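Long-range contact in outer membrane protein Omp121 (Bacteroides thetaiotaomicron, PDB 5FQ8), which probably takes up nutrients across the outer membrane as a TonB-dependent receptor, a plugged beta-barrel of the SusC type: residues D286-R298 / S310-A322. Sequence-based numbering, arbitrary orientation.
Sequences DADSYDKYTFSAR and SSLNYAYQKNNFA. With CA (calcium ion), chain M.
Y293 and Y316 meet midway along an antiparallel beta hairpin in the barrel wall of this TonB-dependent receptor, where the axes of strands 289-298 and 310-320 come within 4.6 Å and their N-to-C directions differ by 177°. Ten backbone N-H...O=C bonds, two at each of the five hydrogen-bonded pairs from S289-N320 to A297-L312, fix the register; the Y316 N to Y293 O bond measures 2.8 Å and lies nearly along the C=O axis. Between these pairs CA-H groups also point at carbonyls, as Q317 CA does at D291 O.

Residues Y293, F295, L312, Y314 and Y316 make up the aromatic and aliphatic part of the outer face, which D291, K318 and N320 continue toward the calcium. The two tyrosine side chains Y293 and Y316 run alongside each other in the same direction, with ring planes 63° apart; Y316 CD2 comes to the edge of the Y293 ring, 3.6 Å from CD1. With CG anti to the backbone N (chi1 174°), Y316 sends its hydroxyl to E380 on the next strand. A bound decanoyl lipid lies near Y293, and Y314 meets F384 of a second subunit, the rings nearly parallel.

The opposite face carries polar groups turned to the plug. S296 OG donates to N313 OD1 at 2.9 Å, from above the amide carbonyl plane, and accepts R298 NE in the guanidinium plane. R298 CG packs on S311 OG, while its NH2 forms a salt bridge with D137. K292, extended, reaches three plug carbonyls, those of S58, N131 and I133. Nearby, N319 ND2 lies 3.6 Å from Y290 CD1.

Just before the first strand, D288 OD2 binds calcium at 2.2 Å, completing a site with D280, G281, I283 and T285. The outward face is thus aromatic in its middle, with lipid near Y293, and polar toward the calcium end, while K292 and R298 tie the wall to the plug.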
ATOM      1  N   ASP B 286       4.747  25.442   8.427  1.00 24.66           N
ATOM      2  CA  ASP B 286       4.186  25.532   7.089  1.00 37.58           C
ATOM      3  C   ASP B 286       3.090  24.510   6.849  1.00 36.41           C
ATOM      4  O   ASP B 286       2.860  24.119   5.701  1.00 38.93           O
ATOM      5  CB  ASP B 286       5.294  25.372   6.041  1.00 35.32           C
ATOM      6  CG  ASP B 286       5.952  23.988   6.069  1.00 41.01           C
ATOM      7  OD1 ASP B 286       6.897  23.786   6.857  1.00 39.62           O
ATOM      8  OD2 ASP B 286       5.546  23.108   5.281  1.00 51.74           O
ATOM      9  N   ALA B 287       2.412  24.068   7.907  1.00 23.98           N
ATOM     10  CA  ALA B 287       1.383  23.052   7.745  1.00 23.66           C
ATOM     11  C   ALA B 287       0.094  23.621   7.167  1.00 23.55           C
ATOM     12  O   ALA B 287      -0.634  22.884   6.499  1.00 23.36           O
ATOM     13  CB  ALA B 287       1.123  22.360   9.074  1.00 23.53           C
ATOM     14  N   ASP B 288      -0.213  24.907   7.414  1.00 24.19           N
ATOM     15  CA  ASP B 288      -1.320  25.603   6.746  1.00 26.11           C
ATOM     16  C   ASP B 288      -0.802  26.150   5.440  1.00 36.29           C
ATOM     17  O   ASP B 288      -0.339  27.279   5.372  1.00 42.17           O
ATOM     18  CB  ASP B 288      -1.874  26.776   7.545  1.00 29.44           C
ATOM     19  CG  ASP B 288      -1.324  26.868   8.904  1.00 43.65           C
ATOM     20  OD1 ASP B 288      -1.893  26.172   9.735  1.00 51.04           O
ATOM     21  OD2 ASP B 288      -0.367  27.633   9.148  1.00 24.18           O
ATOM     22  N   SER B 289      -0.891  25.387   4.388  1.00 23.78           N
ATOM     23  CA  SER B 289      -0.385  25.908   3.141  1.00 24.01           C
ATOM     24  C   SER B 289      -1.400  25.686   2.048  1.00 23.92           C
ATOM     25  O   SER B 289      -2.129  24.698   2.044  1.00 23.67           O
ATOM     26  CB  SER B 289       0.940  25.289   2.794  1.00 36.03           C
ATOM     27  OG  SER B 289       1.937  25.850   3.613  1.00 34.74           O
ATOM     28  N   TYR B 290      -1.453  26.640   1.144  1.00 26.36           N
ATOM     29  CA  TYR B 290      -2.279  26.543  -0.037  1.00 26.30           C
ATOM     30  C   TYR B 290      -1.569  27.369  -1.079  1.00 30.01           C
ATOM     31  O   TYR B 290      -1.283  28.541  -0.836  1.00 28.15           O
ATOM     32  CB  TYR B 290      -3.674  27.060   0.237  1.00 24.10           C
ATOM     33  CG  TYR B 290      -4.607  27.114  -0.927  1.00 24.16           C
ATOM     34  CD1 TYR B 290      -4.891  26.003  -1.673  1.00 24.02           C
ATOM     35  CD2 TYR B 290      -5.255  28.282  -1.239  1.00 24.38           C
ATOM     36  CE1 TYR B 290      -5.778  26.068  -2.712  1.00 24.12           C
ATOM     37  CE2 TYR B 290      -6.137  28.349  -2.265  1.00 24.48           C
ATOM     38  CZ  TYR B 290      -6.398  27.250  -2.999  1.00 24.34           C
ATOM     39  OH  TYR B 290      -7.287  27.356  -4.027  1.00 24.48           O
ATOM     40  N   ASP B 291      -1.207  26.732  -2.177  1.00 24.57           N
ATOM     41  CA  ASP B 291      -0.701  27.408  -3.350  1.00 24.93           C
ATOM     42  C   ASP B 291      -1.710  27.186  -4.456  1.00 24.93           C
ATOM     43  O   ASP B 291      -2.046  26.047  -4.761  1.00 24.73           O
ATOM     44  CB  ASP B 291       0.669  26.864  -3.738  1.00 25.07           C
ATOM     45  CG  ASP B 291       1.682  27.054  -2.658  1.00 31.16           C
ATOM     46  OD1 ASP B 291       1.620  28.090  -1.982  1.00 31.23           O
ATOM     47  OD2 ASP B 291       2.545  26.173  -2.471  1.00 33.34           O
ATOM     48  N   LYS B 292      -2.236  28.263  -5.012  1.00 25.77           N
ATOM     49  CA  LYS B 292      -3.124  28.173  -6.153  1.00 25.27           C
ATOM     50  C   LYS B 292      -2.429  28.806  -7.345  1.00 25.69           C
ATOM     51  O   LYS B 292      -1.783  29.844  -7.204  1.00 25.97           O
ATOM     52  CB  LYS B 292      -4.449  28.846  -5.849  1.00 25.24           C
ATOM     53  CG  LYS B 292      -5.480  28.730  -6.929  1.00 25.35           C
ATOM     54  CD  LYS B 292      -6.657  29.614  -6.650  1.00 25.42           C
ATOM     55  CE  LYS B 292      -7.747  29.373  -7.645  1.00 25.53           C
ATOM     56  NZ  LYS B 292      -8.895  30.262  -7.443  1.00 25.67           N
ATOM     57  N   TYR B 293      -2.497  28.138  -8.494  1.00 26.38           N
ATOM     58  CA  TYR B 293      -2.046  28.677  -9.775  1.00 28.08           C
ATOM     59  C   TYR B 293      -3.109  28.363 -10.813  1.00 28.34           C
ATOM     60  O   TYR B 293      -3.562  27.225 -10.904  1.00 33.29           O
ATOM     61  CB  TYR B 293      -0.721  28.078 -10.242  1.00 26.37           C
ATOM     62  CG  TYR B 293       0.527  28.416  -9.463  1.00 26.44           C
ATOM     63  CD1 TYR B 293       0.924  27.640  -8.397  1.00 35.24           C
ATOM     64  CD2 TYR B 293       1.341  29.470  -9.833  1.00 26.88           C
ATOM     65  CE1 TYR B 293       2.068  27.919  -7.693  1.00 43.96           C
ATOM     66  CE2 TYR B 293       2.490  29.757  -9.133  1.00 35.41           C
ATOM     67  CZ  TYR B 293       2.847  28.975  -8.062  1.00 51.12           C
ATOM     68  OH  TYR B 293       3.986  29.238  -7.343  1.00 73.55           O
ATOM     69  N   THR B 294      -3.498  29.350 -11.598  1.00 32.61           N
ATOM     70  CA  THR B 294      -4.386  29.116 -12.725  1.00 35.46           C
ATOM     71  C   THR B 294      -3.820  29.767 -13.972  1.00 29.03           C
ATOM     72  O   THR B 294      -3.011  30.685 -13.894  1.00 27.62           O
ATOM     73  CB  THR B 294      -5.783  29.672 -12.481  1.00 36.89           C
ATOM     74  OG1 THR B 294      -5.731  31.110 -12.449  1.00 36.30           O
ATOM     75  CG2 THR B 294      -6.313  29.155 -11.176  1.00 49.18           C
ATOM     76  N   PHE B 295      -4.253  29.265 -15.125  1.00 27.54           N
ATOM     77  CA  PHE B 295      -3.964  29.867 -16.412  1.00 28.09           C
ATOM     78  C   PHE B 295      -5.186  29.681 -17.285  1.00 28.23           C
ATOM     79  O   PHE B 295      -5.788  28.615 -17.266  1.00 27.96           O
ATOM     80  CB  PHE B 295      -2.740  29.244 -17.074  1.00 28.48           C
ATOM     81  CG  PHE B 295      -2.358  29.905 -18.363  1.00 36.01           C
ATOM     82  CD1 PHE B 295      -1.557  31.031 -18.359  1.00 29.24           C
ATOM     83  CD2 PHE B 295      -2.823  29.420 -19.575  1.00 35.98           C
ATOM     84  CE1 PHE B 295      -1.221  31.648 -19.522  1.00 29.84           C
ATOM     85  CE2 PHE B 295      -2.487  30.033 -20.741  1.00 30.41           C
ATOM     86  CZ  PHE B 295      -1.682  31.151 -20.719  1.00 30.09           C
ATOM     87  N   SER B 296      -5.569  30.715 -18.026  1.00 28.69           N
ATOM     88  CA  SER B 296      -6.749  30.651 -18.878  1.00 28.91           C
ATOM     89  C   SER B 296      -6.487  31.343 -20.205  1.00 29.55           C
ATOM     90  O   SER B 296      -5.660  32.246 -20.299  1.00 29.86           O
ATOM     91  CB  SER B 296      -7.958  31.283 -18.207  1.00 28.79           C
ATOM     92  OG  SER B 296      -9.063  31.296 -19.090  1.00 29.08           O
ATOM     93  N   ALA B 297      -7.196  30.899 -21.230  1.00 29.79           N
ATOM     94  CA  ALA B 297      -7.081  31.473 -22.558  1.00 30.44           C
ATOM     95  C   ALA B 297      -8.423  31.284 -23.229  1.00 30.62           C
ATOM     96  O   ALA B 297      -8.877  30.154 -23.374  1.00 30.40           O
ATOM     97  CB  ALA B 297      -5.971  30.811 -23.358  1.00 30.65           C
ATOM     98  N   ARG B 298      -9.066  32.375 -23.602  1.00 31.04           N
ATOM     99  CA  ARG B 298     -10.413  32.333 -24.130  1.00 31.25           C
ATOM    100  C   ARG B 298     -10.469  33.183 -25.380  1.00 32.00           C
ATOM    101  O   ARG B 298     -10.001  34.323 -25.381  1.00 32.31           O
ATOM    102  CB  ARG B 298     -11.419  32.830 -23.100  1.00 30.99           C
ATOM    103  CG  ARG B 298     -11.619  31.889 -21.970  1.00 30.31           C
ATOM    104  CD  ARG B 298     -12.441  32.477 -20.886  1.00 30.08           C
ATOM    105  NE  ARG B 298     -11.605  33.028 -19.834  1.00 29.81           N
ATOM    106  CZ  ARG B 298     -11.759  34.240 -19.337  1.00 29.98           C
ATOM    107  NH1 ARG B 298     -12.712  35.020 -19.808  1.00 30.40           N
ATOM    108  NH2 ARG B 298     -10.963  34.671 -18.377  1.00 29.75           N
ATOM    109  N   SER B 310     -13.653  29.197 -27.979  1.00 36.51           N
ATOM    110  CA  SER B 310     -13.039  28.134 -27.210  1.00 31.68           C
ATOM    111  C   SER B 310     -12.403  28.693 -25.954  1.00 31.21           C
ATOM    112  O   SER B 310     -11.802  29.764 -25.978  1.00 31.44           O
ATOM    113  CB  SER B 310     -11.993  27.405 -28.033  1.00 31.85           C
ATOM    114  OG  SER B 310     -11.180  26.654 -27.167  1.00 35.25           O
ATOM    115  N   SER B 311     -12.527  27.943 -24.868  1.00 30.60           N
ATOM    116  CA  SER B 311     -11.991  28.309 -23.566  1.00 30.12           C
ATOM    117  C   SER B 311     -11.227  27.116 -23.028  1.00 29.64           C
ATOM    118  O   SER B 311     -11.738  26.000 -23.083  1.00 29.47           O
ATOM    119  CB  SER B 311     -13.128  28.701 -22.612  1.00 29.88           C
ATOM    120  OG  SER B 311     -12.666  28.929 -21.296  1.00 29.40           O
ATOM    121  N   LEU B 312     -10.012  27.336 -22.530  1.00 29.47           N
ATOM    122  CA  LEU B 312      -9.200  26.263 -21.958  1.00 29.04           C
ATOM    123  C   LEU B 312      -8.476  26.760 -20.717  1.00 28.88           C
ATOM    124  O   LEU B 312      -7.775  27.768 -20.769  1.00 29.12           O
ATOM    125  CB  LEU B 312      -8.179  25.725 -22.962  1.00 29.34           C
ATOM    126  CG  LEU B 312      -8.680  25.229 -24.310  1.00 29.79           C
ATOM    127  CD1 LEU B 312      -7.521  24.909 -25.177  1.00 30.12           C
ATOM    128  CD2 LEU B 312      -9.524  24.019 -24.141  1.00 29.52           C
ATOM    129  N   ASN B 313      -8.608  26.028 -19.623  1.00 28.14           N
ATOM    130  CA  ASN B 313      -8.133  26.467 -18.323  1.00 27.79           C
ATOM    131  C   ASN B 313      -7.369  25.345 -17.643  1.00 27.38           C
ATOM    132  O   ASN B 313      -7.772  24.190 -17.721  1.00 27.85           O
ATOM    133  CB  ASN B 313      -9.303  26.893 -17.441  1.00 27.56           C
ATOM    134  CG  ASN B 313     -10.318  27.727 -18.182  1.00 27.98           C
ATOM    135  OD1 ASN B 313     -10.330  28.935 -18.062  1.00 29.34           O
ATOM    136  ND2 ASN B 313     -11.172  27.085 -18.951  1.00 28.13           N
ATOM    137  N   TYR B 314      -6.280  25.694 -16.971  1.00 27.64           N
ATOM    138  CA  TYR B 314      -5.496  24.768 -16.171  1.00 26.90           C
ATOM    139  C   TYR B 314      -5.447  25.304 -14.756  1.00 26.57           C
ATOM    140  O   TYR B 314      -5.321  26.512 -14.552  1.00 26.74           O
ATOM    141  CB  TYR B 314      -4.088  24.599 -16.742  1.00 27.14           C
ATOM    142  CG  TYR B 314      -3.044  23.993 -15.831  1.00 26.86           C
ATOM    143  CD1 TYR B 314      -2.832  22.633 -15.800  1.00 26.67           C
ATOM    144  CD2 TYR B 314      -2.233  24.787 -15.043  1.00 26.83           C
ATOM    145  CE1 TYR B 314      -1.868  22.079 -14.985  1.00 27.91           C
ATOM    146  CE2 TYR B 314      -1.261  24.236 -14.231  1.00 26.62           C
ATOM    147  CZ  TYR B 314      -1.087  22.885 -14.209  1.00 28.88           C
ATOM    148  OH  TYR B 314      -0.136  22.329 -13.405  1.00 31.24           O
ATOM    149  N   ALA B 315      -5.576  24.409 -13.784  1.00 26.14           N
ATOM    150  CA  ALA B 315      -5.568  24.772 -12.376  1.00 25.82           C
ATOM    151  C   ALA B 315      -4.617  23.862 -11.626  1.00 25.54           C
ATOM    152  O   ALA B 315      -4.631  22.647 -11.823  1.00 25.42           O
ATOM    153  CB  ALA B 315      -6.966  24.690 -11.780  1.00 25.59           C
ATOM    154  N   TYR B 316      -3.789  24.458 -10.784  1.00 31.50           N
ATOM    155  CA  TYR B 316      -2.910  23.741  -9.883  1.00 26.08           C
ATOM    156  C   TYR B 316      -3.262  24.082  -8.449  1.00 27.77           C
ATOM    157  O   TYR B 316      -3.695  25.193  -8.159  1.00 27.34           O
ATOM    158  CB  TYR B 316      -1.474  24.102 -10.129  1.00 25.52           C
ATOM    159  CG  TYR B 316      -0.516  23.504  -9.148  1.00 27.26           C
ATOM    160  CD1 TYR B 316       0.024  22.241  -9.365  1.00 32.98           C
ATOM    161  CD2 TYR B 316      -0.133  24.193  -8.018  1.00 27.39           C
ATOM    162  CE1 TYR B 316       0.906  21.686  -8.479  1.00 25.13           C
ATOM    163  CE2 TYR B 316       0.749  23.644  -7.122  1.00 28.19           C
ATOM    164  CZ  TYR B 316       1.265  22.389  -7.358  1.00 25.06           C
ATOM    165  OH  TYR B 316       2.146  21.844  -6.463  1.00 24.96           O
ATOM    166  N   GLN B 317      -3.064  23.129  -7.543  1.00 35.87           N
ATOM    167  CA  GLN B 317      -3.103  23.475  -6.134  1.00 24.43           C
ATOM    168  C   GLN B 317      -2.183  22.559  -5.356  1.00 24.26           C
ATOM    169  O   GLN B 317      -2.009  21.399  -5.706  1.00 24.18           O
ATOM    170  CB  GLN B 317      -4.521  23.417  -5.571  1.00 24.21           C
ATOM    171  CG  GLN B 317      -5.115  22.065  -5.394  1.00 23.95           C
ATOM    172  CD  GLN B 317      -6.551  22.159  -4.957  1.00 23.81           C
ATOM    173  OE1 GLN B 317      -7.439  22.427  -5.759  1.00 23.96           O
ATOM    174  NE2 GLN B 317      -6.788  21.956  -3.676  1.00 23.58           N
ATOM    175  N   LYS B 318      -1.566  23.103  -4.319  1.00 24.23           N
ATOM    176  CA  LYS B 318      -0.876  22.294  -3.329  1.00 24.05           C
ATOM    177  C   LYS B 318      -1.397  22.679  -1.959  1.00 23.86           C
ATOM    178  O   LYS B 318      -1.060  23.741  -1.440  1.00 27.19           O
ATOM    179  CB  LYS B 318       0.635  22.464  -3.393  1.00 24.30           C
ATOM    180  CG  LYS B 318       1.376  21.205  -2.983  1.00 24.19           C
ATOM    181  CD  LYS B 318       2.828  21.446  -2.711  1.00 24.43           C
ATOM    182  CE  LYS B 318       3.041  21.697  -1.249  1.00 49.18           C
ATOM    183  NZ  LYS B 318       4.406  22.190  -0.953  1.00 47.17           N
ATOM    184  N   ASN B 319      -2.197  21.810  -1.373  1.00 23.58           N
ATOM    185  CA  ASN B 319      -2.661  21.970  -0.008  1.00 23.40           C
ATOM    186  C   ASN B 319      -1.788  21.187   0.956  1.00 23.31           C
ATOM    187  O   ASN B 319      -1.367  20.071   0.664  1.00 23.26           O
ATOM    188  CB  ASN B 319      -4.099  21.484   0.134  1.00 23.20           C
ATOM    189  CG  ASN B 319      -5.032  22.133  -0.847  1.00 23.32           C
ATOM    190  OD1 ASN B 319      -4.877  21.999  -2.047  1.00 23.46           O
ATOM    191  ND2 ASN B 319      -6.028  22.821  -0.337  1.00 23.30           N
ATOM    192  N   ASN B 320      -1.517  21.790   2.098  1.00 23.32           N
ATOM    193  CA  ASN B 320      -1.000  21.117   3.279  1.00 23.22           C
ATOM    194  C   ASN B 320      -1.929  21.476   4.421  1.00 23.09           C
ATOM    195  O   ASN B 320      -2.390  22.613   4.508  1.00 26.75           O
ATOM    196  CB  ASN B 320       0.421  21.541   3.624  1.00 23.44           C
ATOM    197  CG  ASN B 320       1.428  21.128   2.590  1.00 23.61           C
ATOM    198  OD1 ASN B 320       1.675  21.853   1.639  1.00 32.67           O
ATOM    199  ND2 ASN B 320       2.034  19.976   2.777  1.00 23.57           N
ATOM    200  N   PHE B 321      -2.202  20.526   5.294  1.00 41.16           N
ATOM    201  CA  PHE B 321      -3.248  20.707   6.285  1.00 22.81           C
ATOM    202  C   PHE B 321      -2.715  20.326   7.649  1.00 36.86           C
ATOM    203  O   PHE B 321      -1.938  19.378   7.766  1.00 32.04           O
ATOM    204  CB  PHE B 321      -4.448  19.871   5.928  1.00 22.63           C
ATOM    205  CG  PHE B 321      -5.731  20.351   6.512  1.00 22.59           C
ATOM    206  CD1 PHE B 321      -5.982  20.227   7.854  1.00 22.55           C
ATOM    207  CD2 PHE B 321      -6.706  20.895   5.705  1.00 27.06           C
ATOM    208  CE1 PHE B 321      -7.165  20.653   8.386  1.00 22.55           C
ATOM    209  CE2 PHE B 321      -7.887  21.322   6.232  1.00 28.70           C
ATOM    210  CZ  PHE B 321      -8.122  21.195   7.573  1.00 24.88           C
ATOM    211  N   ALA B 322      -3.105  21.086   8.669  1.00 22.85           N
ATOM    212  CA  ALA B 322      -2.808  20.718  10.049  1.00 22.86           C
ATOM    213  C   ALA B 322      -3.971  19.855  10.524  1.00 22.68           C
ATOM    214  O   ALA B 322      -5.041  20.352  10.882  1.00 25.53           O
ATOM    215  CB  ALA B 322      -2.599  21.952  10.911  1.00 23.05           C
TER
HETATM  216 CA    CA M1987       1.595  28.595   9.268  1.00107.24          CA